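Side-chain contacts in protease VII (Escherichia coli, PDB 1I78), which hydrolyses peptide bonds as an outer-membrane protease of the omptin family, built as an integral antiparallel beta barrel: residues E111-I116 with M178-L183; G238-V241 with A245-Y248; N57-L60 with I64-G67; G133-R138 with T197-G202. The protein carries 3 engineered substitutions. All coordinates share one frame; numbering follows the deposited sequence.

Contact 1 of 4, residues E111-I116 with M178-L183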
loop_
_atom_site.group_PDB
_atom_site.type_symbol
_atom_site.label_atom_id
_atom_site.label_comp_id
_atom_site.label_asym_id
_atom_site.label_seq_id
_atom_site.Cartn_x
_atom_site.Cartn_y
_atom_site.Cartn_z
ATOM N N GLU A 111 0.617 7.657 -4.579
ATOM C CA GLU A 111 -0.674 7.153 -4.988
ATOM C C GLU A 111 -1.545 8.236 -5.633
ATOM O O GLU A 111 -1.539 9.402 -5.228
ATOM C CB GLU A 111 -1.376 6.558 -3.761
ATOM C CG GLU A 111 -2.736 5.918 -3.994
ATOM C CD GLU A 111 -3.907 6.824 -3.625
ATOM O OE1 GLU A 111 -4.913 6.284 -3.108
ATOM O OE2 GLU A 111 -3.838 8.062 -3.855
ATOM N N PHE A 112 -2.271 7.853 -6.669
ATOM C CA PHE A 112 -3.171 8.786 -7.304
ATOM C C PHE A 112 -4.473 8.020 -7.368
ATOM O O PHE A 112 -4.477 6.786 -7.308
ATOM C CB PHE A 112 -2.660 9.217 -8.683
ATOM C CG PHE A 112 -2.825 8.190 -9.760
ATOM C CD1 PHE A 112 -4.066 7.989 -10.369
ATOM C CD2 PHE A 112 -1.721 7.460 -10.209
ATOM C CE1 PHE A 112 -4.200 7.081 -11.409
ATOM C CE2 PHE A 112 -1.840 6.556 -11.241
ATOM C CZ PHE A 112 -3.079 6.361 -11.850
ATOM N N ASP A 113 -5.574 8.749 -7.476
ATOM C CA ASP A 113 -6.887 8.138 -7.487
ATOM C C ASP A 113 -7.875 9.017 -8.259
ATOM O O ASP A 113 -7.982 10.220 -8.011
ATOM C CB ASP A 113 -7.316 7.957 -6.025
ATOM C CG ASP A 113 -8.721 7.432 -5.871
ATOM O OD1 ASP A 113 -9.202 7.431 -4.726
ATOM O OD2 ASP A 113 -9.353 7.017 -6.860
ATOM N N LEU A 114 -8.576 8.408 -9.211
ATOM C CA LEU A 114 -9.574 9.102 -10.022
ATOM C C LEU A 114 -10.887 8.394 -9.749
ATOM O O LEU A 114 -10.954 7.167 -9.840
ATOM C CB LEU A 114 -9.232 8.998 -11.512
ATOM C CG LEU A 114 -7.890 9.606 -11.941
ATOM C CD1 LEU A 114 -7.609 9.255 -13.400
ATOM C CD2 LEU A 114 -7.916 11.129 -11.745
ATOM N N ASN A 115 -11.931 9.150 -9.422
ATOM C CA ASN A 115 -13.208 8.525 -9.116
ATOM C C ASN A 115 -14.456 9.345 -9.492
ATOM O O ASN A 115 -14.372 10.501 -9.886
ATOM C CB ASN A 115 -13.235 8.225 -7.625
ATOM C CG ASN A 115 -13.148 9.485 -6.791
ATOM O OD1 ASN A 115 -14.159 10.120 -6.503
ATOM N ND2 ASN A 115 -11.927 9.873 -6.424
ATOM N N ILE A 116 -15.619 8.715 -9.375
ATOM C CA ILE A 116 -16.880 9.384 -9.635
ATOM C C ILE A 116 -17.772 9.073 -8.442
ATOM O O ILE A 116 -17.679 7.994 -7.851
ATOM C CB ILE A 116 -17.566 8.890 -10.943
ATOM C CG1 ILE A 116 -17.823 7.386 -10.866
ATOM C CG2 ILE A 116 -16.694 9.218 -12.151
ATOM C CD1 ILE A 116 -18.257 6.774 -12.168
ATOM N N MET A 178 -5.754 -0.574 -8.640
ATOM C CA MET A 178 -6.999 -0.918 -7.969
ATOM C C MET A 178 -8.322 -0.336 -8.451
ATOM O O MET A 178 -8.661 0.801 -8.148
ATOM C CB MET A 178 -6.877 -0.609 -6.469
ATOM C CG MET A 178 -5.637 -1.169 -5.784
ATOM S SD MET A 178 -5.546 -0.716 -4.023
ATOM C CE MET A 178 -4.186 0.452 -4.055
ATOM N N PRO A 179 -9.072 -1.101 -9.246
ATOM C CA PRO A 179 -10.361 -0.560 -9.679
ATOM C C PRO A 179 -11.205 -0.792 -8.417
ATOM O O PRO A 179 -11.081 -1.838 -7.784
ATOM C CB PRO A 179 -10.753 -1.493 -10.818
ATOM C CG PRO A 179 -9.419 -1.905 -11.384
ATOM C CD PRO A 179 -8.634 -2.188 -10.139
ATOM N N TYR A 180 -12.065 0.138 -8.029
ATOM C CA TYR A 180 -12.805 -0.103 -6.793
ATOM C C TYR A 180 -14.163 0.574 -6.701
ATOM O O TYR A 180 -14.459 1.502 -7.435
ATOM C CB TYR A 180 -11.947 0.360 -5.605
ATOM C CG TYR A 180 -11.834 1.873 -5.525
ATOM C CD1 TYR A 180 -12.825 2.634 -4.894
ATOM C CD2 TYR A 180 -10.782 2.554 -6.158
ATOM C CE1 TYR A 180 -12.779 4.020 -4.894
ATOM C CE2 TYR A 180 -10.728 3.954 -6.166
ATOM C CZ TYR A 180 -11.734 4.681 -5.528
ATOM O OH TYR A 180 -11.693 6.066 -5.518
ATOM N N ILE A 181 -14.981 0.094 -5.779
ATOM C CA ILE A 181 -16.287 0.685 -5.529
ATOM C C ILE A 181 -16.260 1.160 -4.073
ATOM O O ILE A 181 -15.480 0.647 -3.251
ATOM C CB ILE A 181 -17.434 -0.334 -5.711
ATOM C CG1 ILE A 181 -17.207 -1.531 -4.784
ATOM C CG2 ILE A 181 -17.537 -0.723 -7.181
ATOM C CD1 ILE A 181 -18.225 -2.653 -4.905
ATOM N N GLY A 182 -17.099 2.141 -3.749
ATOM C CA GLY A 182 -17.113 2.629 -2.388
ATOM C C GLY A 182 -18.366 3.328 -1.914
ATOM O O GLY A 182 -19.387 3.390 -2.602
ATOM N N LEU A 183 -18.257 3.857 -0.700
ATOM C CA LEU A 183 -19.327 4.578 -0.022
ATOM C C LEU A 183 -18.667 5.705 0.740
ATOM O O LEU A 183 -17.761 5.473 1.523
ATOM C CB LEU A 183 -20.042 3.668 0.976
ATOM C CG LEU A 183 -21.562 3.550 0.852
ATOM C CD1 LEU A 183 -22.111 2.830 2.079
ATOM C CD2 LEU A 183 -22.182 4.928 0.716
#
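The torsions of D113 and Y180 bring a carboxylate and a phenol together across a gap the two backbones leave open. In D113, CG lies trans to the backbone N (chi1 175°), extending the carboxylate from strand 97-119 toward Y180. In Y180, CG sits between its own N and carbonyl carbon (chi1 71°), which swings the ring off strand 169-189 so that the hydroxyl arrives first. Y180 OH donates to D113 OD2 at 2.9 Å and meets the syn lone pair, on the side of the other carboxylate oxygen. OD2 lies at the edge of the phenol ring, near its plane, while the carboxylate itself is turned 70° from the ring. N115 adds a lighter touch with its CB 3.4 Å from Y180 OH, so the methylene rather than the amide makes the closest approach. The reach matters because the CA atoms of N115 and Y180 are still 8.9 Å apart: strand 126-149 runs between these two strands in the wall of the omptin barrel, and the polar side chains meet on the side that faces the barrel interior. D113 OD1, almost as near the hydroxyl, forms a salt bridge with K199, and K199 NZ also makes a weak hydrogen bond to Y180 OH. A cationic neighbour of this kind would probably help stabilise the buried carboxylate as an anion.

Contact 2 of 4, residues G238-V241 with A245-Y248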
loop_
_atom_site.group_PDB
_atom_site.type_symbol
_atom_site.label_atom_id
_atom_site.label_comp_id
_atom_site.label_asym_id
_atom_site.label_seq_id
_atom_site.Cartn_x
_atom_site.Cartn_y
_atom_site.Cartn_z
ATOM N N GLY A 238 -13.963 17.704 11.149
ATOM C CA GLY A 238 -13.529 19.042 10.809
ATOM C C GLY A 238 -14.464 20.153 11.232
ATOM O O GLY A 238 -15.601 19.924 11.664
ATOM N N TYR A 239 -13.976 21.376 11.067
ATOM C CA TYR A 239 -14.718 22.565 11.460
ATOM C C TYR A 239 -14.699 23.633 10.369
ATOM O O TYR A 239 -13.655 23.912 9.773
ATOM C CB TYR A 239 -14.094 23.127 12.750
ATOM C CG TYR A 239 -14.837 24.282 13.381
ATOM C CD1 TYR A 239 -16.076 24.090 14.001
ATOM C CD2 TYR A 239 -14.292 25.571 13.377
ATOM C CE1 TYR A 239 -16.755 25.154 14.605
ATOM C CE2 TYR A 239 -14.961 26.644 13.978
ATOM C CZ TYR A 239 -16.192 26.430 14.591
ATOM O OH TYR A 239 -16.854 27.490 15.182
ATOM N N TYR A 240 -15.855 24.228 10.103
ATOM C CA TYR A 240 -15.911 25.287 9.107
ATOM C C TYR A 240 -15.478 26.606 9.731
ATOM O O TYR A 240 -16.266 27.279 10.390
ATOM C CB TYR A 240 -17.321 25.419 8.517
ATOM C CG TYR A 240 -17.678 24.268 7.604
ATOM C CD1 TYR A 240 -18.022 23.022 8.132
ATOM C CD2 TYR A 240 -17.607 24.403 6.213
ATOM C CE1 TYR A 240 -18.282 21.942 7.309
ATOM C CE2 TYR A 240 -17.866 23.330 5.382
ATOM C CZ TYR A 240 -18.201 22.095 5.940
ATOM O OH TYR A 240 -18.430 21.000 5.138
ATOM N N VAL A 241 -14.209 26.956 9.554
ATOM C CA VAL A 241 -13.700 28.207 10.084
ATOM C C VAL A 241 -14.391 29.365 9.353
ATOM O O VAL A 241 -14.717 30.377 9.962
ATOM C CB VAL A 241 -12.180 28.297 9.916
ATOM C CG1 VAL A 241 -11.698 29.701 10.248
ATOM C CG2 VAL A 241 -11.514 27.291 10.835
ATOM N N ALA A 245 -14.306 27.168 4.108
ATOM C CA ALA A 245 -12.958 26.757 4.491
ATOM C C ALA A 245 -13.066 25.792 5.671
ATOM O O ALA A 245 -13.330 26.213 6.800
ATOM C CB ALA A 245 -12.121 27.971 4.876
ATOM N N LYS A 246 -12.876 24.497 5.409
ATOM C CA LYS A 246 -12.966 23.503 6.466
ATOM C C LYS A 246 -11.620 22.981 6.927
ATOM O O LYS A 246 -10.833 22.457 6.141
ATOM C CB LYS A 246 -13.823 22.316 6.039
ATOM C CG LYS A 246 -13.946 21.261 7.145
ATOM C CD LYS A 246 -14.962 20.147 6.852
ATOM C CE LYS A 246 -14.425 19.110 5.883
ATOM N NZ LYS A 246 -15.330 17.925 5.792
ATOM N N VAL A 247 -11.343 23.136 8.209
ATOM C CA VAL A 247 -10.100 22.624 8.740
ATOM C C VAL A 247 -10.490 21.215 9.209
ATOM O O VAL A 247 -11.541 21.020 9.837
ATOM C CB VAL A 247 -9.573 23.533 9.882
ATOM C CG1 VAL A 247 -10.065 23.058 11.236
ATOM C CG2 VAL A 247 -8.065 23.604 9.816
ATOM N N TYR A 248 -9.674 20.225 8.871
ATOM C CA TYR A 248 -10.013 18.858 9.230
ATOM C C TYR A 248 -8.833 17.945 9.557
ATOM O O TYR A 248 -7.673 18.223 9.230
ATOM C CB TYR A 248 -10.834 18.231 8.098
ATOM C CG TYR A 248 -9.980 17.752 6.953
ATOM C CD1 TYR A 248 -9.375 16.492 6.988
ATOM C CD2 TYR A 248 -9.712 18.586 5.864
ATOM C CE1 TYR A 248 -8.513 16.075 5.970
ATOM C CE2 TYR A 248 -8.854 18.180 4.837
ATOM C CZ TYR A 248 -8.258 16.923 4.902
ATOM O OH TYR A 248 -7.403 16.526 3.904
#
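K246 passes over the flat face of the Y240 ring, the two side chains running obliquely to each other on adjacent strands. Its CB stands 4.3 Å from the Y240 ring centroid and only 12° off the ring normal, a CH-pi contact. Further along, K246 CD comes within 3.8 Å of Y240 CE1, and a bend at chi3 (78°) turns the rest of the lysine chain from its extended course. Y248 lies on the same face of the sheet, where its CB rests 3.9 Å from CA of G238, which has no side chain there. Y239 and V247 point to the other face, the surface side, with Y239 CB and V247 CG1 touching at 4.3 Å; V241 CG2 packs on V247 CB nearby. Y239 and V247 form the antiparallel hydrogen-bonded pair: Y239 N reaches V247 O at 2.8 Å and V247 N returns to Y239 O at 2.9 Å. A weak bond from V241 N to A245 O follows where the beta hairpin of strands 219-242 and 245-267 begins to turn. The polar ends of K246 and Y240 meet at E193, whose OE1 forms a salt bridge with K246 NZ and a hydrogen bond with Y240 OH, while R188 makes a cation-pi contact with the Y240 ring. The lysine thus spends its methylenes on an aromatic face and its charge on a carboxylate, which probably keeps the ammonium group ionised.

Contact 3 of 4, residues N57-L60 with I64-G67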
loop_
_atom_site.group_PDB
_atom_site.type_symbol
_atom_site.label_atom_id
_atom_site.label_comp_id
_atom_site.label_asym_id
_atom_site.label_seq_id
_atom_site.Cartn_x
_atom_site.Cartn_y
_atom_site.Cartn_z
ATOM N N ASN A 57 -11.965 18.352 -6.306
ATOM C CA ASN A 57 -13.302 17.838 -6.511
ATOM C C ASN A 57 -14.160 18.774 -7.341
ATOM O O ASN A 57 -14.224 19.984 -7.082
ATOM C CB ASN A 57 -13.979 17.582 -5.164
ATOM C CG ASN A 57 -13.425 16.358 -4.453
ATOM O OD1 ASN A 57 -13.682 15.218 -4.861
ATOM N ND2 ASN A 57 -12.655 16.589 -3.385
ATOM N N TRP A 58 -14.813 18.200 -8.346
ATOM C CA TRP A 58 -15.703 18.949 -9.224
ATOM C C TRP A 58 -17.112 18.450 -8.942
ATOM O O TRP A 58 -17.426 17.301 -9.231
ATOM C CB TRP A 58 -15.367 18.690 -10.701
ATOM C CG TRP A 58 -14.033 19.219 -11.179
ATOM C CD1 TRP A 58 -13.779 20.464 -11.696
ATOM C CD2 TRP A 58 -12.785 18.500 -11.250
ATOM N NE1 TRP A 58 -12.458 20.561 -12.092
ATOM C CE2 TRP A 58 -11.827 19.373 -11.831
ATOM C CE3 TRP A 58 -12.385 17.203 -10.883
ATOM C CZ2 TRP A 58 -10.493 18.988 -12.057
ATOM C CZ3 TRP A 58 -11.054 16.820 -11.108
ATOM C CH2 TRP A 58 -10.127 17.713 -11.691
ATOM N N ASP A 59 -17.951 19.292 -8.346
ATOM C CA ASP A 59 -19.333 18.896 -8.083
ATOM C C ASP A 59 -20.201 19.383 -9.251
ATOM O O ASP A 59 -20.964 20.340 -9.119
ATOM C CB ASP A 59 -19.836 19.493 -6.766
ATOM C CG ASP A 59 -19.073 18.977 -5.553
ATOM O OD1 ASP A 59 -18.799 17.756 -5.453
ATOM O OD2 ASP A 59 -18.755 19.805 -4.679
ATOM N N LEU A 60 -20.064 18.701 -10.389
ATOM C CA LEU A 60 -20.776 19.016 -11.627
ATOM C C LEU A 60 -22.301 19.046 -11.572
ATOM O O LEU A 60 -22.924 19.947 -12.121
ATOM C CB LEU A 60 -20.363 18.027 -12.709
ATOM C CG LEU A 60 -18.869 17.789 -12.793
ATOM C CD1 LEU A 60 -18.572 16.874 -13.956
ATOM C CD2 LEU A 60 -18.166 19.121 -12.957
ATOM N N ILE A 64 -23.898 13.846 -9.380
ATOM C CA ILE A 64 -22.557 13.299 -9.497
ATOM C C ILE A 64 -21.394 14.276 -9.426
ATOM O O ILE A 64 -21.491 15.412 -9.898
ATOM C CB ILE A 64 -22.457 12.528 -10.839
ATOM C CG1 ILE A 64 -21.015 12.093 -11.123
ATOM C CG2 ILE A 64 -22.950 13.426 -11.967
ATOM C CD1 ILE A 64 -20.879 11.232 -12.386
ATOM N N SER A 65 -20.289 13.795 -8.854
ATOM C CA SER A 65 -19.048 14.562 -8.726
ATOM C C SER A 65 -17.876 13.761 -9.315
ATOM O O SER A 65 -17.927 12.533 -9.396
ATOM C CB SER A 65 -18.733 14.861 -7.257
ATOM O OG SER A 65 -19.709 15.689 -6.651
ATOM N N ILE A 66 -16.837 14.466 -9.747
ATOM C CA ILE A 66 -15.642 13.824 -10.274
ATOM C C ILE A 66 -14.523 14.257 -9.344
ATOM O O ILE A 66 -14.509 15.396 -8.857
ATOM C CB ILE A 66 -15.276 14.295 -11.702
ATOM C CG1 ILE A 66 -16.426 14.006 -12.663
ATOM C CG2 ILE A 66 -13.991 13.604 -12.164
ATOM C CD1 ILE A 66 -16.949 12.597 -12.567
ATOM N N GLY A 67 -13.589 13.353 -9.090
ATOM C CA GLY A 67 -12.496 13.693 -8.213
ATOM C C GLY A 67 -11.190 13.054 -8.602
ATOM O O GLY A 67 -11.160 11.952 -9.144
#
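A tight beta hairpin joins strands 37-58 and 64-85 of the barrel at the same end as the chain termini, consistent with one of the short periplasmic turns of an outer-membrane barrel. W58 and I66 are its antiparallel hydrogen-bonded pair. W58 N bonds I66 O at 2.9 Å, and I66 N returns a bond of 2.9 Å to W58 O. The indole of W58 presents an edge to the I66 backbone, its CE3 lying 3.4 Å from I66 O, and the same CE3 touches the I66 CG2 methyl at 4.1 Å. The other branch of I66 serves L60: I66 CG1 meets L60 CD1 at 3.8 Å, the two side chains crossing at a slant. One isoleucine therefore divides its branches between the tryptophan and the leucine at the bend. Past the paired residues, a side-chain bond joins the strands. S65 OG donates to D59 OD1 at 2.6 Å and meets the anti lone pair, away from the second carboxylate oxygen; D59 chi1 of -64° sets CG beside the residue's own N and brings OD1 round to the serine. Opposite N57, G67 offers only a CA, 3.9 Å from N57 OD1. Strands on both flanks take up the hairpin: strand 12-31 holds N57 through N13, its I12 touching the W58 side chain, while strand 97-119 bonds S65 and G67 through the backbones of K117 and N115, and its W119 NE1 makes a hydrogen bond with S65 OG.

Contact 4 of 4, residues G133-R138 with T197-G202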
loop_
_atom_site.group_PDB
_atom_site.type_symbol
_atom_site.label_atom_id
_atom_site.label_comp_id
_atom_site.label_asym_id
_atom_site.label_seq_id
_atom_site.Cartn_x
_atom_site.Cartn_y
_atom_site.Cartn_z
ATOM N N GLY A 133 -14.087 3.957 -8.828
ATOM C CA GLY A 133 -12.842 4.586 -9.212
ATOM C C GLY A 133 -11.684 3.650 -9.461
ATOM O O GLY A 133 -11.821 2.424 -9.446
ATOM N N TYR A 134 -10.527 4.254 -9.685
ATOM C CA TYR A 134 -9.306 3.531 -9.968
ATOM C C TYR A 134 -8.151 4.167 -9.189
ATOM O O TYR A 134 -8.018 5.393 -9.154
ATOM C CB TYR A 134 -9.027 3.613 -11.471
ATOM C CG TYR A 134 -7.737 2.961 -11.891
ATOM C CD1 TYR A 134 -7.631 1.572 -11.954
ATOM C CD2 TYR A 134 -6.616 3.726 -12.205
ATOM C CE1 TYR A 134 -6.447 0.952 -12.320
ATOM C CE2 TYR A 134 -5.416 3.117 -12.572
ATOM C CZ TYR A 134 -5.344 1.721 -12.625
ATOM O OH TYR A 134 -4.170 1.088 -12.966
ATOM N N GLN A 135 -7.309 3.342 -8.580
ATOM C CA GLN A 135 -6.165 3.852 -7.817
ATOM C C GLN A 135 -4.905 3.098 -8.161
ATOM O O GLN A 135 -4.959 1.933 -8.510
ATOM C CB GLN A 135 -6.368 3.686 -6.312
ATOM C CG GLN A 135 -7.456 4.504 -5.700
ATOM C CD GLN A 135 -7.600 4.220 -4.211
ATOM O OE1 GLN A 135 -7.701 3.061 -3.792
ATOM N NE2 GLN A 135 -7.620 5.282 -3.405
ATOM N N GLU A 136 -3.770 3.770 -8.040
ATOM C CA GLU A 136 -2.473 3.155 -8.287
ATOM C C GLU A 136 -1.491 3.632 -7.221
ATOM O O GLU A 136 -1.344 4.829 -6.999
ATOM C CB GLU A 136 -1.929 3.533 -9.661
ATOM C CG GLU A 136 -2.293 2.587 -10.778
ATOM C CD GLU A 136 -1.440 2.813 -12.025
ATOM O OE1 GLU A 136 -0.219 3.070 -11.873
ATOM O OE2 GLU A 136 -1.985 2.716 -13.151
ATOM N N SER A 137 -0.828 2.702 -6.548
ATOM C CA SER A 137 0.152 3.092 -5.545
ATOM C C SER A 137 1.466 2.381 -5.820
ATOM O O SER A 137 1.479 1.280 -6.373
ATOM C CB SER A 137 -0.349 2.761 -4.128
ATOM O OG SER A 137 -0.656 1.388 -3.999
ATOM N N ARG A 138 2.570 3.023 -5.444
ATOM C CA ARG A 138 3.895 2.439 -5.640
ATOM C C ARG A 138 4.764 2.522 -4.376
ATOM O O ARG A 138 4.695 3.496 -3.624
ATOM C CB ARG A 138 4.617 3.145 -6.788
ATOM C CG ARG A 138 4.075 2.849 -8.158
ATOM C CD ARG A 138 4.776 3.709 -9.206
ATOM N NE ARG A 138 4.470 3.274 -10.568
ATOM C CZ ARG A 138 3.269 3.364 -11.140
ATOM N NH1 ARG A 138 2.238 3.886 -10.474
ATOM N NH2 ARG A 138 3.097 2.909 -12.377
ATOM N N THR A 197 -15.425 7.189 4.713
ATOM C CA THR A 197 -15.322 6.633 3.384
ATOM C C THR A 197 -14.902 5.179 3.458
ATOM O O THR A 197 -13.998 4.815 4.215
ATOM C CB THR A 197 -14.294 7.383 2.546
ATOM O OG1 THR A 197 -14.721 8.738 2.366
ATOM C CG2 THR A 197 -14.143 6.722 1.190
ATOM N N PHE A 198 -15.564 4.351 2.659
ATOM C CA PHE A 198 -15.259 2.932 2.597
ATOM C C PHE A 198 -15.011 2.480 1.169
ATOM O O PHE A 198 -15.767 2.823 0.277
ATOM C CB PHE A 198 -16.405 2.136 3.196
ATOM C CG PHE A 198 -16.644 2.437 4.644
ATOM C CD1 PHE A 198 -17.210 3.653 5.031
ATOM C CD2 PHE A 198 -16.275 1.517 5.632
ATOM C CE1 PHE A 198 -17.408 3.954 6.383
ATOM C CE2 PHE A 198 -16.467 1.805 6.987
ATOM C CZ PHE A 198 -17.037 3.030 7.362
ATOM N N LYS A 199 -13.940 1.725 0.949
ATOM C CA LYS A 199 -13.646 1.223 -0.385
ATOM C C LYS A 199 -13.443 -0.272 -0.354
ATOM O O LYS A 199 -12.979 -0.817 0.637
ATOM C CB LYS A 199 -12.388 1.868 -0.976
ATOM C CG LYS A 199 -12.543 3.315 -1.237
ATOM C CD LYS A 199 -11.259 3.952 -1.722
ATOM C CE LYS A 199 -11.456 5.475 -1.848
ATOM N NZ LYS A 199 -10.261 6.173 -2.383
ATOM N N TYR A 200 -13.785 -0.912 -1.468
ATOM C CA TYR A 200 -13.646 -2.340 -1.650
ATOM C C TYR A 200 -13.234 -2.658 -3.079
ATOM O O TYR A 200 -13.635 -1.973 -4.022
ATOM C CB TYR A 200 -14.960 -3.059 -1.387
ATOM C CG TYR A 200 -14.894 -4.518 -1.797
ATOM C CD1 TYR A 200 -14.157 -5.436 -1.041
ATOM C CD2 TYR A 200 -15.524 -4.975 -2.967
ATOM C CE1 TYR A 200 -14.045 -6.767 -1.432
ATOM C CE2 TYR A 200 -15.414 -6.310 -3.370
ATOM C CZ TYR A 200 -14.669 -7.194 -2.596
ATOM O OH TYR A 200 -14.501 -8.497 -2.986
ATOM N N SER A 201 -12.448 -3.717 -3.235
ATOM C CA SER A 201 -12.022 -4.151 -4.550
ATOM C C SER A 201 -11.730 -5.639 -4.574
ATOM O O SER A 201 -11.208 -6.207 -3.610
ATOM C CB SER A 201 -10.780 -3.394 -5.004
ATOM O OG SER A 201 -10.376 -3.864 -6.282
ATOM N N GLY A 202 -12.078 -6.277 -5.683
ATOM C CA GLY A 202 -11.803 -7.695 -5.817
ATOM C C GLY A 202 -11.040 -7.868 -7.107
ATOM O O GLY A 202 -10.790 -8.976 -7.567
#
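The backbones of 133-138 and 197-202 make no bridge, with strand 169-189 running between them in the sheet and the CA atoms of Q135 and K199 still 10.9 Å apart. Two long side chains span the gap. Q135 and K199 both start with CG beside the backbone N (chi1 -67° and -66°) and run on extended, converging obliquely from their separate strands. They end with Q135 NE2 3.0 Å from K199 NZ. Both nitrogens are donors, so this approach is no hydrogen bond; the two are probably drawn together by a shared acceptor, D113 OD1, which forms a salt bridge with K199 NZ and accepts a weak hydrogen bond from Q135 NE2. Y180, of the intervening strand, packs its side chain against Q135. On the reverse face of strand 126-149 a second polar group links residues of the same strand. Y134 OH donates to E136 OE2 at 2.7 Å, meeting it on the anti side and 25° out of the carboxylate plane, while R138 NH1 forms a salt bridge with E136 OE1 at 2.9 Å. The two oxygens of E136 are thus divided between a phenol and a guanidinium, which hold the carboxylate from both ends. Alternation along the strand separates the two sets, since Q135 points one way and its neighbours Y134 and E136 the other. Charged and amide groups meeting across a strand on the concave side are characteristic of the polar interior of an outer-membrane beta barrel, here that of the omptin fold.

Contacts 1 and 4 form one polar cluster, buried at contact 1 and partly buried at contact 4: their centres are 5 Å apart, and four strands adjacent in the sheet supply them, 97-119, 126-149, 169-189 and 192-213. Both depend on side chains reaching past an intervening strand. Contacts 2 and 3 are hairpins of adjacent strands, farther from the chain centre and partly exposed, where backbone bonds do most of the joining and apolar groups meet on the surface side. Contact 3 touches contact 1 on the neighbouring strand, where N115 N probably bonds G67 O. Contact 2 stands apart, its centre 20 to 26 Å from the others, yet belongs to the same closed sheet.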